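Telomerase reverse transcriptase (Candida tropicalis MYA-3404, PDB 6ZD1) probably extends chromosome ends as a reverse transcriptase, adding short DNA repeats copied from a template within the telomerase RNA. Local coordinates at residues R285-L290 / N429-V434; L556-N559 / D564-K567; S587-F592 / E625-S630. All blocks are in the same frame, centred on the assembly; numbering follows the deposited sequence.

Interaction 1: R285-L290 / N429-V434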
# COMPACT_ATOMS: atom_id res chain seq x y z
N ARG A 285 9.17 10.35 -14.03
CA ARG A 285 7.96 10.54 -13.23
C ARG A 285 7.91 11.94 -12.63
O ARG A 285 6.84 12.55 -12.55
CB ARG A 285 7.87 9.47 -12.14
CG ARG A 285 6.61 9.57 -11.30
CD ARG A 285 6.31 8.27 -10.58
NE ARG A 285 7.37 7.88 -9.66
CZ ARG A 285 7.26 6.87 -8.80
NH1 ARG A 285 6.14 6.15 -8.75
NH2 ARG A 285 8.27 6.56 -7.99
N GLN A 286 9.07 12.48 -12.23
CA GLN A 286 9.09 13.82 -11.63
C GLN A 286 8.68 14.88 -12.64
O GLN A 286 7.91 15.80 -12.31
CB GLN A 286 10.47 14.14 -11.07
CG GLN A 286 10.85 13.38 -9.82
CD GLN A 286 12.22 13.80 -9.30
OE1 GLN A 286 12.42 14.96 -8.91
NE2 GLN A 286 13.17 12.88 -9.30
N VAL A 287 9.18 14.79 -13.88
CA VAL A 287 8.86 15.80 -14.88
C VAL A 287 7.40 15.69 -15.29
O VAL A 287 6.71 16.70 -15.47
CB VAL A 287 9.80 15.68 -16.08
CG1 VAL A 287 9.46 16.72 -17.14
CG2 VAL A 287 11.25 15.82 -15.63
N LEU A 288 6.89 14.46 -15.43
CA LEU A 288 5.48 14.29 -15.74
C LEU A 288 4.60 14.89 -14.65
O LEU A 288 3.59 15.54 -14.95
CB LEU A 288 5.16 12.81 -15.93
CG LEU A 288 5.76 12.12 -17.16
CD1 LEU A 288 5.41 10.64 -17.15
CD2 LEU A 288 5.28 12.78 -18.44
N GLN A 289 4.99 14.71 -13.39
CA GLN A 289 4.20 15.25 -12.29
C GLN A 289 4.22 16.78 -12.29
O GLN A 289 3.21 17.42 -11.99
CB GLN A 289 4.71 14.71 -10.95
CG GLN A 289 3.77 14.97 -9.78
CD GLN A 289 2.44 14.26 -9.91
OE1 GLN A 289 2.36 13.04 -9.76
NE2 GLN A 289 1.39 15.01 -10.19
N LEU A 290 5.37 17.38 -12.63
CA LEU A 290 5.45 18.84 -12.65
C LEU A 290 4.62 19.42 -13.79
O LEU A 290 3.87 20.38 -13.59
CB LEU A 290 6.90 19.28 -12.76
CG LEU A 290 7.71 19.18 -11.47
CD1 LEU A 290 9.11 19.74 -11.66
CD2 LEU A 290 6.98 19.89 -10.34
N ASN A 429 13.57 14.17 -24.95
CA ASN A 429 13.69 13.00 -25.81
C ASN A 429 13.69 11.71 -25.00
O ASN A 429 12.97 10.76 -25.32
CB ASN A 429 14.96 13.09 -26.66
CG ASN A 429 15.20 11.82 -27.47
OD1 ASN A 429 14.26 11.18 -27.94
ND2 ASN A 429 16.47 11.44 -27.62
N LYS A 430 14.51 11.66 -23.94
CA LYS A 430 14.53 10.48 -23.08
C LYS A 430 13.16 10.25 -22.45
O LYS A 430 12.67 9.11 -22.42
CB LYS A 430 15.60 10.63 -22.00
CG LYS A 430 15.86 9.36 -21.20
CD LYS A 430 16.52 8.29 -22.06
CE LYS A 430 16.79 7.01 -21.27
NZ LYS A 430 17.79 7.21 -20.18
N ILE A 431 12.51 11.32 -21.97
CA ILE A 431 11.21 11.19 -21.34
C ILE A 431 10.20 10.57 -22.30
O ILE A 431 9.48 9.63 -21.94
CB ILE A 431 10.72 12.56 -20.83
CG1 ILE A 431 11.57 13.03 -19.65
CG2 ILE A 431 9.26 12.49 -20.43
CD1 ILE A 431 11.38 14.48 -19.32
N ILE A 432 10.15 11.07 -23.53
CA ILE A 432 9.25 10.49 -24.52
C ILE A 432 9.64 9.05 -24.81
O ILE A 432 8.78 8.17 -24.97
CB ILE A 432 9.23 11.34 -25.80
CG1 ILE A 432 8.67 12.74 -25.51
CG2 ILE A 432 8.40 10.66 -26.88
CD1 ILE A 432 7.26 12.72 -24.96
N GLU A 433 10.95 8.77 -24.88
CA GLU A 433 11.39 7.42 -25.21
C GLU A 433 11.06 6.44 -24.10
O GLU A 433 10.57 5.33 -24.36
CB GLU A 433 12.89 7.42 -25.50
CG GLU A 433 13.40 6.14 -26.13
CD GLU A 433 14.88 6.18 -26.43
OE1 GLU A 433 15.69 6.12 -25.48
OE2 GLU A 433 15.24 6.29 -27.62
N VAL A 434 11.30 6.83 -22.84
CA VAL A 434 11.03 5.93 -21.72
C VAL A 434 9.53 5.72 -21.55
O VAL A 434 9.08 4.60 -21.26
CB VAL A 434 11.69 6.47 -20.44
CG1 VAL A 434 11.35 5.59 -19.24
CG2 VAL A 434 13.19 6.55 -20.63

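Interaction 2: L556-N559 / D564-K567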
# COMPACT_ATOMS: atom_id res chain seq x y z
N LEU A 556 -17.13 9.19 1.04
CA LEU A 556 -17.90 10.33 1.51
C LEU A 556 -19.39 10.06 1.41
O LEU A 556 -19.87 9.48 0.43
CB LEU A 556 -17.57 11.59 0.71
CG LEU A 556 -16.11 11.99 0.60
CD1 LEU A 556 -15.97 13.22 -0.28
CD2 LEU A 556 -15.53 12.24 1.98
N ASP A 557 -20.13 10.51 2.42
CA ASP A 557 -21.58 10.60 2.37
C ASP A 557 -21.95 12.04 2.08
O ASP A 557 -21.63 12.94 2.87
CB ASP A 557 -22.21 10.14 3.69
CG ASP A 557 -22.57 8.68 3.68
OD1 ASP A 557 -22.33 8.01 2.65
OD2 ASP A 557 -23.11 8.19 4.70
N ILE A 558 -22.61 12.27 0.95
CA ILE A 558 -22.92 13.62 0.48
C ILE A 558 -24.43 13.79 0.44
O ILE A 558 -25.13 13.04 -0.26
CB ILE A 558 -22.30 13.90 -0.89
CG1 ILE A 558 -20.79 13.71 -0.85
CG2 ILE A 558 -22.64 15.32 -1.34
CD1 ILE A 558 -20.11 13.82 -2.20
N ASN A 559 -24.94 14.77 1.19
CA ASN A 559 -26.36 15.09 1.19
C ASN A 559 -26.65 16.04 0.04
O ASN A 559 -26.09 17.14 -0.03
CB ASN A 559 -26.78 15.70 2.53
CG ASN A 559 -28.29 15.80 2.68
OD1 ASN A 559 -28.99 16.32 1.80
ND2 ASN A 559 -28.81 15.30 3.79
N ASP A 564 -23.98 18.52 2.79
CA ASP A 564 -23.21 17.99 3.91
C ASP A 564 -22.32 16.86 3.43
O ASP A 564 -22.77 15.97 2.71
CB ASP A 564 -24.16 17.50 5.00
CG ASP A 564 -23.43 17.02 6.24
OD1 ASP A 564 -23.11 17.86 7.10
OD2 ASP A 564 -23.19 15.80 6.35
N VAL A 565 -21.05 16.89 3.82
CA VAL A 565 -20.06 15.89 3.42
C VAL A 565 -19.47 15.28 4.68
O VAL A 565 -18.73 15.95 5.42
CB VAL A 565 -18.95 16.51 2.54
CG1 VAL A 565 -17.95 15.44 2.13
CG2 VAL A 565 -19.54 17.19 1.32
N LYS A 566 -19.78 14.01 4.94
CA LYS A 566 -19.30 13.30 6.12
C LYS A 566 -18.55 12.05 5.70
O LYS A 566 -18.98 11.32 4.80
CB LYS A 566 -20.47 12.94 7.05
CG LYS A 566 -20.07 12.69 8.51
CD LYS A 566 -19.92 11.21 8.82
CE LYS A 566 -19.47 10.98 10.26
NZ LYS A 566 -18.13 11.57 10.54
N LYS A 567 -17.43 11.78 6.37
CA LYS A 567 -16.58 10.65 6.01
C LYS A 567 -17.09 9.37 6.66
O LYS A 567 -17.53 9.38 7.81
CB LYS A 567 -15.13 10.91 6.43
CG LYS A 567 -14.31 11.76 5.46
CD LYS A 567 -14.79 13.20 5.40
CE LYS A 567 -14.83 13.85 6.78
NZ LYS A 567 -15.40 15.22 6.73

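Interaction 3: S587-F592 / E625-S630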
# COMPACT_ATOMS: atom_id res chain seq x y z
N SER A 587 0.74 -0.79 22.87
CA SER A 587 0.96 -2.05 22.17
C SER A 587 -0.25 -2.41 21.31
O SER A 587 -0.10 -2.88 20.18
CB SER A 587 1.27 -3.17 23.16
OG SER A 587 2.56 -3.01 23.72
N ASN A 588 -1.45 -2.23 21.85
CA ASN A 588 -2.65 -2.50 21.08
C ASN A 588 -2.78 -1.54 19.90
O ASN A 588 -3.11 -1.96 18.79
CB ASN A 588 -3.88 -2.42 21.99
CG ASN A 588 -5.17 -2.70 21.27
OD1 ASN A 588 -5.80 -1.79 20.73
ND2 ASN A 588 -5.57 -3.97 21.24
N LEU A 589 -2.51 -0.25 20.13
CA LEU A 589 -2.62 0.72 19.04
C LEU A 589 -1.50 0.55 18.02
O LEU A 589 -1.67 0.91 16.85
CB LEU A 589 -2.60 2.15 19.60
CG LEU A 589 -3.83 2.60 20.39
CD1 LEU A 589 -3.66 4.03 20.86
CD2 LEU A 589 -5.10 2.47 19.56
N LYS A 590 -0.36 -0.02 18.42
CA LYS A 590 0.65 -0.35 17.43
C LYS A 590 0.19 -1.50 16.56
O LYS A 590 0.40 -1.49 15.34
CB LYS A 590 1.98 -0.68 18.13
CG LYS A 590 3.21 -0.49 17.25
CD LYS A 590 3.42 -1.68 16.36
CE LYS A 590 4.44 -1.43 15.28
NZ LYS A 590 4.50 -2.64 14.38
N GLN A 591 -0.48 -2.49 17.16
CA GLN A 591 -1.11 -3.54 16.37
C GLN A 591 -2.16 -2.97 15.43
O GLN A 591 -2.20 -3.33 14.24
CB GLN A 591 -1.74 -4.58 17.29
CG GLN A 591 -0.74 -5.54 17.88
CD GLN A 591 0.04 -6.25 16.80
OE1 GLN A 591 -0.52 -7.00 16.00
NE2 GLN A 591 1.35 -6.00 16.75
N PHE A 592 -3.01 -2.07 15.93
CA PHE A 592 -4.05 -1.48 15.09
C PHE A 592 -3.45 -0.72 13.91
O PHE A 592 -3.94 -0.83 12.78
CB PHE A 592 -4.94 -0.57 15.92
CG PHE A 592 -5.88 0.28 15.11
CD1 PHE A 592 -7.09 -0.24 14.67
CD2 PHE A 592 -5.56 1.59 14.78
CE1 PHE A 592 -7.96 0.53 13.92
CE2 PHE A 592 -6.43 2.36 14.03
CZ PHE A 592 -7.63 1.83 13.60
N GLU A 625 -7.09 9.46 18.10
CA GLU A 625 -8.42 9.58 18.68
C GLU A 625 -8.63 8.56 19.79
O GLU A 625 -9.33 8.83 20.77
CB GLU A 625 -9.50 9.41 17.60
CG GLU A 625 -9.76 10.66 16.77
CD GLU A 625 -10.49 10.37 15.47
OE1 GLU A 625 -11.19 9.33 15.39
OE2 GLU A 625 -10.37 11.17 14.52
N ALA A 626 -8.00 7.38 19.68
CA ALA A 626 -8.08 6.41 20.76
C ALA A 626 -7.34 6.91 21.99
O ALA A 626 -7.81 6.73 23.12
CB ALA A 626 -7.53 5.06 20.30
N ILE A 627 -6.19 7.56 21.79
CA ILE A 627 -5.43 8.09 22.92
C ILE A 627 -6.22 9.18 23.63
O ILE A 627 -6.33 9.20 24.86
CB ILE A 627 -4.06 8.61 22.44
CG1 ILE A 627 -3.20 7.47 21.91
CG2 ILE A 627 -3.34 9.33 23.57
CD1 ILE A 627 -1.91 7.94 21.27
N GLN A 628 -6.80 10.10 22.85
CA GLN A 628 -7.56 11.20 23.44
C GLN A 628 -8.79 10.68 24.18
O GLN A 628 -9.13 11.20 25.25
CB GLN A 628 -7.97 12.20 22.36
CG GLN A 628 -8.76 13.40 22.88
CD GLN A 628 -9.20 14.34 21.78
OE1 GLN A 628 -8.96 14.10 20.59
NE2 GLN A 628 -9.85 15.44 22.16
N THR A 629 -9.46 9.67 23.63
CA THR A 629 -10.71 9.20 24.23
C THR A 629 -10.49 8.62 25.62
O THR A 629 -11.28 8.86 26.53
CB THR A 629 -11.37 8.17 23.32
OG1 THR A 629 -11.72 8.78 22.07
CG2 THR A 629 -12.63 7.60 23.96
N SER A 630 -9.40 7.87 25.81
CA SER A 630 -9.19 7.13 27.05
C SER A 630 -8.06 7.69 27.91
O SER A 630 -7.70 7.06 28.91
CB SER A 630 -8.91 5.66 26.73
OG SER A 630 -7.76 5.53 25.93

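Interaction 1: R285-L290 / N429-V434
The apolar contact centres on I431, whose CD1 rests on the fork of V287: it is 3.7 Å from V287 CG1 and 3.9 Å from V287 CG2, so the methyl meets both prongs rather than a single tip. The I431 chain is extended at chi2 (166°), which carries CD1 across to the valine. Its other branch, CG2, turns to L288, where I431 CG2 and L288 CD2 stand 4.5 Å apart, a looser touch. All three residues are buried, but the two segments bury just 115 Å² between them, and the CA atoms of V287 and I431 stay 8.3 Å apart, a gap bridged by the side chains.

The polar bonds nearby involve other residues: Q286 NE2 is hydrogen-bonded to R372 O and S282 OG, and near the start of helix 428-440 K430 N is hydrogen-bonded to S427 OG.

Both helices belong to the reverse transcriptase region. Strand 368-372 closes one flank, with Y369 touching both V287 and I431, while L288 also packs on I471 and I475 of helix 469-484 and V434 continues the seam along helix 263-298 at Y276, T280 and L281.

Interaction 2: L556-N559 / D564-K567
L556 and K567 lie side by side and point the same way, with L556 CD2 3.6 Å from K567 CD. The lysine is folded at chi2 and chi3 (55°), which lays its methylene chain along the leucine. The second leucine branch works diagonally across the strands: L556 CD1 meets V565 CG1 at 3.8 Å, the two side chains set obliquely. V565 divides its methyls between two partners, since V565 CG2 faces I558 CG1 at 4.3 Å. L556, I558, V565 and K567 thus share one face, and helix 309-326 packs on it: V312 touches L556, A313 touches V565, and I316 touches both I558 and V565.

The two strands form a beta hairpin, their directions 159° apart, and strand 550-553 adds to the other edge of 556-559. Three such short antiparallel strands, coming after strand 539-541 of the four-stranded sheet, are consistent with motif E, the primer grip of telomerase reverse transcriptases. D557 and K566 make the hydrogen-bonded pair: D557 N gives a nearly straight bond to K566 O (2.8 Å, 175°), and K566 N returns one to D557 O at 3.0 Å.

D557 and K566 direct their side chains to the other face, where D557 OD1 is held by T552 OG1 of the neighbouring strand. Toward the turn, N559 N donates to D564 O at 2.9 Å, and I558 CA adds a CA-H...O contact to the same oxygen. N559 and D564 flank this bond with their CB atoms 4.0 Å apart. N559 OD1 turns instead into the connecting loop, accepting from L561 N in an Asx turn, with a weaker bond from T562 N.

Interaction 3: S587-F592 / E625-S630
Two helices of the largely helical C-terminal region, which probably corresponds to the thumb, as in other telomerase reverse transcriptases, meet where L589 of helix 582-596 reaches A626 and I627 of helix 609-637. The leucine straddles its neighbours with its two methyls: L589 CD2 presses on A626 CB at 3.6 Å, while L589 CD1 lies 3.6 Å from I627 CG1 and 4.0 Å from A626 CB. Its CG is anti to the carbonyl carbon (chi1 -70°) and chi2 is fully extended, directing the fork at the other helix. The CA atoms of L589 and A626 are 8.1 Å apart, and L589 spans most of that gap. I627 crosses L589 obliquely and also touches F645 of helix 642-664, whose F648 packs on L589.

On helix 609-637, hydroxyls return to the backbone one turn back. T629 OG1 donates to E625 O at 2.7 Å, approaching from the opposite face of the carbonyl to T629 N, so that oxygen accepts two bonds. S630 OG donates to A626 O at 3.1 Å, where the backbone bond from S630 N is weak. Three helices, 582-596, 609-637 and 642-664, converge on L589, consistent with the helical bundle of the thumb in telomerase reverse transcriptases.

Overall arrangement
Interactions 1 and 3 are buried helix-to-helix contacts, each carried by three apolar residues and burying about 110 Å². They lie on opposite sides of the chain's centre, their own centres about 43 Å apart. Interaction 2 is only partly buried and differs in chemistry: main-chain hydrogen bonds join adjacent strands, apolar packing is confined to one face, and D564, K566 and K567 are exposed; it buries 339 Å². No two contacts share a helix or strand. Along the chain they follow in series, 1 within the reverse transcriptase core and 3 in the helical C-terminal region. Helix 582-596 is the next element after strand 565-567, and the nearest atoms of interactions 2 and 3 are about 9 Å apart, without touching.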